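Local coordinates for protein type-2 restriction enzyme AgeI (Thalassobius gelatinovorus, PDB 5DWA) that recognises the double-stranded DNA sequence 5'-ACCGGT-3' and cleaves it after the first A, leaving fragments with terminal 5'-phosphates, at residues G213-P218 with L242-S247; A236-N241 with H256-G261. All blocks are in the same frame, centred on the assembly; numbering follows the deposited sequence. Where two conformers were deposited one is given.

Contact 1 (G213-P218 with L242-S247); sequences GELGTP and LRTSPS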
ATOM      1  N   GLY A 213     -17.244  -0.109   6.030  1.00 15.32           N
ATOM      2  CA  GLY A 213     -15.924  -0.341   6.598  1.00 15.15           C
ATOM      3  C   GLY A 213     -15.418  -1.764   6.409  1.00 16.07           C
ATOM      4  O   GLY A 213     -16.025  -2.562   5.692  1.00 18.50           O
ATOM      5  N   GLU A 214     -14.316  -2.091   7.075  0.54 15.83           N
ATOM      6  CA  GLU A 214     -13.604  -3.337   6.816  0.54 17.55           C
ATOM      7  C   GLU A 214     -13.288  -4.135   8.076  0.54 18.22           C
ATOM      8  O   GLU A 214     -12.380  -4.966   8.071  0.54 19.77           O
ATOM      9  CB  GLU A 214     -12.305  -3.040   6.058  0.54 19.15           C
ATOM     10  CG  GLU A 214     -12.542  -2.418   4.698  0.54 20.85           C
ATOM     11  CD  GLU A 214     -11.271  -2.022   3.973  0.54 22.88           C
ATOM     12  OE1 GLU A 214     -10.764  -0.905   4.212  0.54 23.36           O
ATOM     13  OE2 GLU A 214     -10.793  -2.824   3.144  0.54 24.35           O
ATOM     14  N   LEU A 215     -14.037  -3.895   9.145  1.00 17.33           N
ATOM     15  CA  LEU A 215     -13.762  -4.559  10.410  1.00 18.59           C
ATOM     16  C   LEU A 215     -14.729  -5.695  10.747  1.00 20.13           C
ATOM     17  O   LEU A 215     -14.573  -6.346  11.774  1.00 22.07           O
ATOM     18  CB  LEU A 215     -13.739  -3.527  11.544  1.00 17.83           C
ATOM     19  CG  LEU A 215     -12.448  -2.706  11.579  1.00 16.73           C
ATOM     20  CD1 LEU A 215     -12.579  -1.454  12.445  1.00 18.16           C
ATOM     21  CD2 LEU A 215     -11.301  -3.592  12.082  1.00 16.96           C
ATOM     22  N   GLY A 216     -15.712  -5.950   9.887  1.00 19.47           N
ATOM     23  CA  GLY A 216     -16.627  -7.056  10.124  1.00 19.93           C
ATOM     24  C   GLY A 216     -17.342  -6.946  11.458  1.00 20.77           C
ATOM     25  O   GLY A 216     -17.605  -5.849  11.940  1.00 21.78           O
ATOM     26  N   THR A 217     -17.649  -8.089  12.063  1.00 20.97           N
ATOM     27  CA  THR A 217     -18.327  -8.124  13.352  1.00 21.63           C
ATOM     28  C   THR A 217     -17.591  -9.093  14.265  1.00 23.03           C
ATOM     29  O   THR A 217     -16.797  -9.892  13.782  1.00 22.83           O
ATOM     30  CB  THR A 217     -19.792  -8.573  13.206  1.00 21.69           C
ATOM     31  OG1 THR A 217     -19.816  -9.924  12.731  1.00 24.26           O
ATOM     32  CG2 THR A 217     -20.548  -7.670  12.230  1.00 21.25           C
ATOM     33  N   PRO A 218     -17.838  -9.028  15.586  1.00 25.70           N
ATOM     34  CA  PRO A 218     -17.231 -10.045  16.456  1.00 27.07           C
ATOM     35  C   PRO A 218     -17.578 -11.472  16.034  1.00 28.91           C
ATOM     36  O   PRO A 218     -16.708 -12.344  16.053  1.00 28.95           O
ATOM     37  CB  PRO A 218     -17.827  -9.726  17.826  1.00 26.34           C
ATOM     38  CG  PRO A 218     -18.063  -8.256  17.783  1.00 26.33           C
ATOM     39  CD  PRO A 218     -18.492  -7.962  16.366  1.00 26.09           C
ATOM     40  N   LEU A 242     -19.604   5.220  12.194  1.00 15.57           N
ATOM     41  CA  LEU A 242     -20.680   4.783  13.082  1.00 17.61           C
ATOM     42  C   LEU A 242     -21.190   3.367  12.763  1.00 17.85           C
ATOM     43  O   LEU A 242     -21.856   2.754  13.595  1.00 19.85           O
ATOM     44  CB  LEU A 242     -21.844   5.772  13.036  1.00 18.92           C
ATOM     45  CG  LEU A 242     -21.494   7.206  13.437  1.00 19.99           C
ATOM     46  CD1 LEU A 242     -22.747   8.093  13.443  1.00 20.67           C
ATOM     47  CD2 LEU A 242     -20.791   7.227  14.790  1.00 21.29           C
ATOM     48  N   ARG A 243     -20.873   2.849  11.573  1.00 17.19           N
ATOM     49  CA  ARG A 243     -21.252   1.478  11.201  1.00 16.89           C
ATOM     50  C   ARG A 243     -20.283   0.400  11.673  1.00 16.49           C
ATOM     51  O   ARG A 243     -20.603  -0.788  11.617  1.00 18.16           O
ATOM     52  CB  ARG A 243     -21.409   1.361   9.685  1.00 16.10           C
ATOM     53  CG  ARG A 243     -22.554   2.182   9.147  1.00 16.47           C
ATOM     54  CD  ARG A 243     -22.860   1.827   7.704  1.00 17.70           C
ATOM     55  NE  ARG A 243     -23.689   2.870   7.125  1.00 18.51           N
ATOM     56  CZ  ARG A 243     -23.213   4.040   6.704  1.00 18.62           C
ATOM     57  NH1 ARG A 243     -21.908   4.299   6.780  1.00 17.21           N
ATOM     58  NH2 ARG A 243     -24.031   4.955   6.210  1.00 20.79           N
ATOM     59  N   THR A 244     -19.100   0.803  12.135  1.00 15.62           N
ATOM     60  CA  THR A 244     -18.151  -0.150  12.681  1.00 16.51           C
ATOM     61  C   THR A 244     -18.774  -0.829  13.892  1.00 18.61           C
ATOM     62  O   THR A 244     -19.352  -0.161  14.747  1.00 19.50           O
ATOM     63  CB  THR A 244     -16.827   0.530  13.107  1.00 15.09           C
ATOM     64  OG1 THR A 244     -16.250   1.219  11.988  1.00 15.65           O
ATOM     65  CG2 THR A 244     -15.843  -0.501  13.644  1.00 16.16           C
ATOM     66  N   SER A 245     -18.676  -2.154  13.952  1.00 18.60           N
ATOM     67  CA  SER A 245     -19.158  -2.875  15.120  1.00 21.29           C
ATOM     68  C   SER A 245     -18.113  -2.817  16.221  1.00 21.31           C
ATOM     69  O   SER A 245     -16.965  -3.194  16.004  1.00 20.26           O
ATOM     70  CB  SER A 245     -19.482  -4.328  14.777  1.00 24.08           C
ATOM     71  OG  SER A 245     -20.546  -4.394  13.845  1.00 27.50           O
ATOM     72  N   PRO A 246     -18.509  -2.335  17.404  1.00 21.85           N
ATOM     73  CA  PRO A 246     -17.564  -2.325  18.522  1.00 23.01           C
ATOM     74  C   PRO A 246     -17.263  -3.731  19.008  1.00 22.86           C
ATOM     75  O   PRO A 246     -18.005  -4.674  18.729  1.00 22.80           O
ATOM     76  CB  PRO A 246     -18.296  -1.517  19.596  1.00 23.58           C
ATOM     77  CG  PRO A 246     -19.740  -1.628  19.241  1.00 24.51           C
ATOM     78  CD  PRO A 246     -19.782  -1.681  17.747  1.00 23.33           C
ATOM     79  N   SER A 247     -16.156  -3.864  19.725  1.00 23.48           N
ATOM     80  CA  SER A 247     -15.812  -5.123  20.358  1.00 23.61           C
ATOM     81  C   SER A 247     -16.848  -5.500  21.410  1.00 26.03           C
ATOM     82  O   SER A 247     -17.471  -4.627  22.013  1.00 26.08           O
ATOM     83  CB  SER A 247     -14.431  -5.025  21.002  1.00 23.31           C
ATOM     84  OG  SER A 247     -13.425  -4.874  20.021  1.00 23.89           O
TER
HETATM   85  O   HOH W   1     -17.258  -3.305  11.784  1.00 21.59           O
HETATM   86  O   HOH W   2     -20.466  -4.352  11.007  1.00 36.88           O

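Contact 2 (A236-N241 with H256-G261); sequences ACFSYN and HIYVSG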
ATOM      1  N   ALA A 236      -5.360  -0.234  21.409  1.00 14.57           N
ATOM      2  CA  ALA A 236      -6.791  -0.005  21.265  1.00 15.77           C
ATOM      3  C   ALA A 236      -7.044   0.526  19.871  1.00 14.91           C
ATOM      4  O   ALA A 236      -6.133   1.027  19.225  1.00 15.45           O
ATOM      5  CB  ALA A 236      -7.298   0.973  22.297  1.00 15.84           C
ATOM      6  N   CYS A 237      -8.280   0.385  19.407  1.00 14.07           N
ATOM      7  CA  CYS A 237      -8.674   0.912  18.112  1.00 14.57           C
ATOM      8  C   CYS A 237      -9.893   1.798  18.282  1.00 14.93           C
ATOM      9  O   CYS A 237     -10.855   1.431  18.970  1.00 16.39           O
ATOM     10  CB  CYS A 237      -8.966  -0.231  17.131  1.00 15.00           C
ATOM     11  SG  CYS A 237      -9.678   0.286  15.533  1.00 16.59           S
ATOM     12  N   PHE A 238      -9.835   2.974  17.671  1.00 14.08           N
ATOM     13  CA  PHE A 238     -10.949   3.908  17.695  1.00 14.74           C
ATOM     14  C   PHE A 238     -11.389   4.164  16.276  1.00 14.67           C
ATOM     15  O   PHE A 238     -10.598   4.610  15.459  1.00 14.18           O
ATOM     16  CB  PHE A 238     -10.548   5.204  18.397  1.00 16.12           C
ATOM     17  CG  PHE A 238     -10.226   5.005  19.842  1.00 17.00           C
ATOM     18  CD1 PHE A 238      -8.959   4.590  20.230  1.00 17.57           C
ATOM     19  CD2 PHE A 238     -11.200   5.179  20.813  1.00 17.06           C
ATOM     20  CE1 PHE A 238      -8.666   4.383  21.563  1.00 18.09           C
ATOM     21  CE2 PHE A 238     -10.911   4.961  22.140  1.00 18.47           C
ATOM     22  CZ  PHE A 238      -9.643   4.564  22.515  1.00 18.87           C
ATOM     23  N   SER A 239     -12.642   3.830  15.982  1.00 14.98           N
ATOM     24  CA  SER A 239     -13.193   4.053  14.659  1.00 14.40           C
ATOM     25  C   SER A 239     -14.219   5.162  14.704  1.00 14.50           C
ATOM     26  O   SER A 239     -14.985   5.276  15.664  1.00 15.12           O
ATOM     27  CB  SER A 239     -13.829   2.776  14.111  1.00 14.68           C
ATOM     28  OG  SER A 239     -14.514   3.066  12.899  1.00 15.18           O
ATOM     29  N   TYR A 240     -14.238   5.972  13.653  1.00 14.88           N
ATOM     30  CA  TYR A 240     -15.206   7.055  13.554  1.00 15.31           C
ATOM     31  C   TYR A 240     -16.181   6.787  12.422  1.00 14.88           C
ATOM     32  O   TYR A 240     -16.819   7.698  11.896  1.00 15.11           O
ATOM     33  CB  TYR A 240     -14.488   8.394  13.382  1.00 15.26           C
ATOM     34  CG  TYR A 240     -13.555   8.648  14.540  1.00 15.43           C
ATOM     35  CD1 TYR A 240     -12.195   8.361  14.441  1.00 15.48           C
ATOM     36  CD2 TYR A 240     -14.045   9.107  15.756  1.00 15.91           C
ATOM     37  CE1 TYR A 240     -11.339   8.567  15.523  1.00 16.28           C
ATOM     38  CE2 TYR A 240     -13.199   9.310  16.838  1.00 16.92           C
ATOM     39  CZ  TYR A 240     -11.848   9.038  16.709  1.00 17.47           C
ATOM     40  OH  TYR A 240     -11.003   9.227  17.783  1.00 18.18           O
ATOM     41  N   ASN A 241     -16.281   5.516  12.054  1.00 13.86           N
ATOM     42  CA  ASN A 241     -17.379   5.067  11.213  1.00 13.92           C
ATOM     43  C   ASN A 241     -18.461   4.537  12.132  1.00 14.30           C
ATOM     44  O   ASN A 241     -18.260   3.514  12.781  1.00 15.23           O
ATOM     45  CB  ASN A 241     -16.913   3.984  10.239  1.00 13.75           C
ATOM     46  CG  ASN A 241     -17.965   3.631   9.203  1.00 14.57           C
ATOM     47  OD1 ASN A 241     -19.162   3.782   9.442  1.00 14.43           O
ATOM     48  ND2 ASN A 241     -17.520   3.163   8.040  1.00 15.76           N
ATOM     49  N   HIS A 256      -9.491  -3.714  22.379  1.00 20.34           N
ATOM     50  CA  HIS A 256     -10.843  -3.432  21.923  1.00 20.93           C
ATOM     51  C   HIS A 256     -10.919  -2.453  20.763  1.00 18.52           C
ATOM     52  O   HIS A 256     -10.037  -1.620  20.580  1.00 17.28           O
ATOM     53  CB  HIS A 256     -11.669  -2.894  23.087  1.00 24.58           C
ATOM     54  CG  HIS A 256     -11.958  -3.916  24.138  1.00 28.26           C
ATOM     55  ND1 HIS A 256     -10.994  -4.391  25.002  1.00 30.50           N
ATOM     56  CD2 HIS A 256     -13.104  -4.561  24.459  1.00 30.31           C
ATOM     57  CE1 HIS A 256     -11.536  -5.283  25.813  1.00 31.25           C
ATOM     58  NE2 HIS A 256     -12.816  -5.403  25.505  1.00 31.08           N
ATOM     59  N   ILE A 257     -11.982  -2.600  19.978  1.00 18.09           N
ATOM     60  CA  ILE A 257     -12.397  -1.611  18.991  1.00 18.26           C
ATOM     61  C   ILE A 257     -13.519  -0.767  19.595  1.00 18.31           C
ATOM     62  O   ILE A 257     -14.548  -1.307  20.030  1.00 20.36           O
ATOM     63  CB  ILE A 257     -12.880  -2.276  17.688  1.00 17.81           C
ATOM     64  CG1 ILE A 257     -11.719  -2.963  16.968  1.00 18.16           C
ATOM     65  CG2 ILE A 257     -13.528  -1.253  16.764  1.00 18.61           C
ATOM     66  CD1 ILE A 257     -12.154  -4.063  16.017  1.00 19.08           C
ATOM     67  N   TYR A 258     -13.296   0.545  19.647  1.00 16.87           N
ATOM     68  CA  TYR A 258     -14.283   1.518  20.117  1.00 16.71           C
ATOM     69  C   TYR A 258     -14.804   2.340  18.944  1.00 16.10           C
ATOM     70  O   TYR A 258     -14.092   2.558  17.968  1.00 16.53           O
ATOM     71  CB  TYR A 258     -13.680   2.443  21.180  1.00 18.89           C
ATOM     72  CG  TYR A 258     -13.156   1.706  22.390  1.00 21.91           C
ATOM     73  CD1 TYR A 258     -14.019   1.281  23.395  1.00 24.34           C
ATOM     74  CD2 TYR A 258     -11.802   1.422  22.523  1.00 22.18           C
ATOM     75  CE1 TYR A 258     -13.545   0.595  24.502  1.00 25.44           C
ATOM     76  CE2 TYR A 258     -11.323   0.739  23.621  1.00 23.47           C
ATOM     77  CZ  TYR A 258     -12.197   0.327  24.606  1.00 25.58           C
ATOM     78  OH  TYR A 258     -11.711  -0.352  25.702  1.00 27.68           O
ATOM     79  N   VAL A 259     -16.046   2.795  19.049  1.00 16.51           N
ATOM     80  CA  VAL A 259     -16.705   3.484  17.944  1.00 17.82           C
ATOM     81  C   VAL A 259     -17.377   4.750  18.456  1.00 18.95           C
ATOM     82  O   VAL A 259     -18.086   4.716  19.463  1.00 19.90           O
ATOM     83  CB  VAL A 259     -17.762   2.580  17.257  1.00 18.67           C
ATOM     84  CG1 VAL A 259     -18.414   3.299  16.084  1.00 18.61           C
ATOM     85  CG2 VAL A 259     -17.138   1.272  16.790  1.00 19.17           C
ATOM     86  N   SER A 260     -17.170   5.869  17.766  1.00 19.24           N
ATOM     87  CA  SER A 260     -17.797   7.121  18.186  1.00 19.69           C
ATOM     88  C   SER A 260     -17.928   8.107  17.049  1.00 19.59           C
ATOM     89  O   SER A 260     -17.359   7.913  15.975  1.00 19.73           O
ATOM     90  CB  SER A 260     -17.004   7.774  19.323  1.00 21.38           C
ATOM     91  OG  SER A 260     -15.845   8.434  18.838  1.00 22.54           O
ATOM     92  N   GLY A 261     -18.691   9.168  17.300  1.00 19.76           N
ATOM     93  CA  GLY A 261     -18.694  10.324  16.429  1.00 20.05           C
ATOM     94  C   GLY A 261     -17.379  11.062  16.602  1.00 19.94           C
ATOM     95  O   GLY A 261     -16.569  10.710  17.466  1.00 20.50           O
TER
HETATM   96  O   HOH W   3     -14.030   6.137  18.371  1.00 21.51           O

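Contact 1 (G213-P218 with L242-S247)
Leu215, Gly216 and Pro218 meet Thr244, Ser245 and Pro246 in a loop-to-loop contact on the flank of the mixed sheet of this PD-(D/E)XK nuclease. The first loop runs from strand 191-196 to helix 223-230. The second joins strand 236-239 to strand 257-259. No direct hydrogen bond links the two segments. Waters and van der Waals packing link them, helped by Arg225.

Gly216 O is the acceptor at the centre. Water 1 donates to Gly216 O at 2.6 Å. The same water accepts from Ser245 N at 2.8 Å, so it bridges backbone to backbone. Water 2 lies 2.8 Å from Ser245 OG and gives Gly216 O a second, weak bond at 3.4 Å. Ser245 OG is anti to its own carbonyl carbon (chi1 -64°), which sets it beside Ser245 N, so that each meets one of the two waters. Ser245 CB comes within 3.7 Å of Gly216 O.

Packing adds to the water bridges. Leu215 and Thr244 cross obliquely, with Leu215 CD1 3.6 Å from Thr244 CG2. Thr244 CG2 is the branch anti to the backbone N. The other branch, OG1, is hydrogen-bonded to Asp198. Thr217 CG2 touches Ser245 OG, while Thr217 OG1 is turned to Arg220 N. At the far end the ring of Pro218 leans on the second loop, with CG 3.7 Å from Pro246 O and CD near Ser245 CB.

Arg225 of helix 223-230 bonds to both loops, NE to Leu215 O and NH2 to Ser245 O. The nearest atom of the contact is about 5 Å from the bound DNA. The loops are thus matched through water 1, more weakly through water 2, and through a shared arginine. Their fit probably depends on these as well as on packing.

Contact 2 (A236-N241 with H256-G261)
Ser239 O is gripped by two donors, Ser260 N at 3.1 Å and a water at 3.0 Å. That water also donates to Ser260 OG. The setting is a parallel strand pair, 236-239 beside 257-259, at one edge of the mixed sheet, with 257-259 outermost in this chain. Their connecting loop contains no helix. Three more backbone bonds hold the pair. The shortest runs from Tyr258 N to Cys237 O, 2.7 Å and almost straight at 175°.

On one face of the sheet the Phe238 and Tyr258 side chains lie side by side, pointing the same way. Tyr258 CD2 sits over a face of the Phe238 ring, 3.7 Å from Phe238 CE2. The planes differ by 24°, but the rings are slid apart and barely overlap. Phe269 of helix 268-277 meets Phe238 edge-to-face. An alanine at Phe238 would probably open a gap beside Tyr258 and leave Phe269 without its ring partner.

The other face carries Cys237, Ile257, Ser239 and Val259. Cys237 CB packs on Ile257 CG1 at 3.9 Å. Ser239 OG accepts from Asn241 N in an ST turn and also pairs with Thr244 OG1. Beyond the strands, Gly261 O lies in the plane of the Tyr240 ring, at its edge, 3.4 Å from Tyr240 CD2.

Contact 2 is the more interior of the two. Most of its residues are buried, and its centre lies about 10 Å from the centre of the chain, against about 15 Å for contact 1. It uses direct backbone bonds, as expected within a sheet, and adds ring packing. Contact 1, only partly buried and nearer the DNA, has no direct hydrogen bond between its segments and uses water bridges and packing. Segment 242-247 of contact 1 lies in the loop that joins the two strands of contact 2. Both contacts touch helix 223-230. Besides the Thr244 and Ser239 pair, Ser247 OG is 2.7 Å from Ile257 N, a probable hydrogen bond. Segment 242-247 thus probably ties the loop pair to the strand pair.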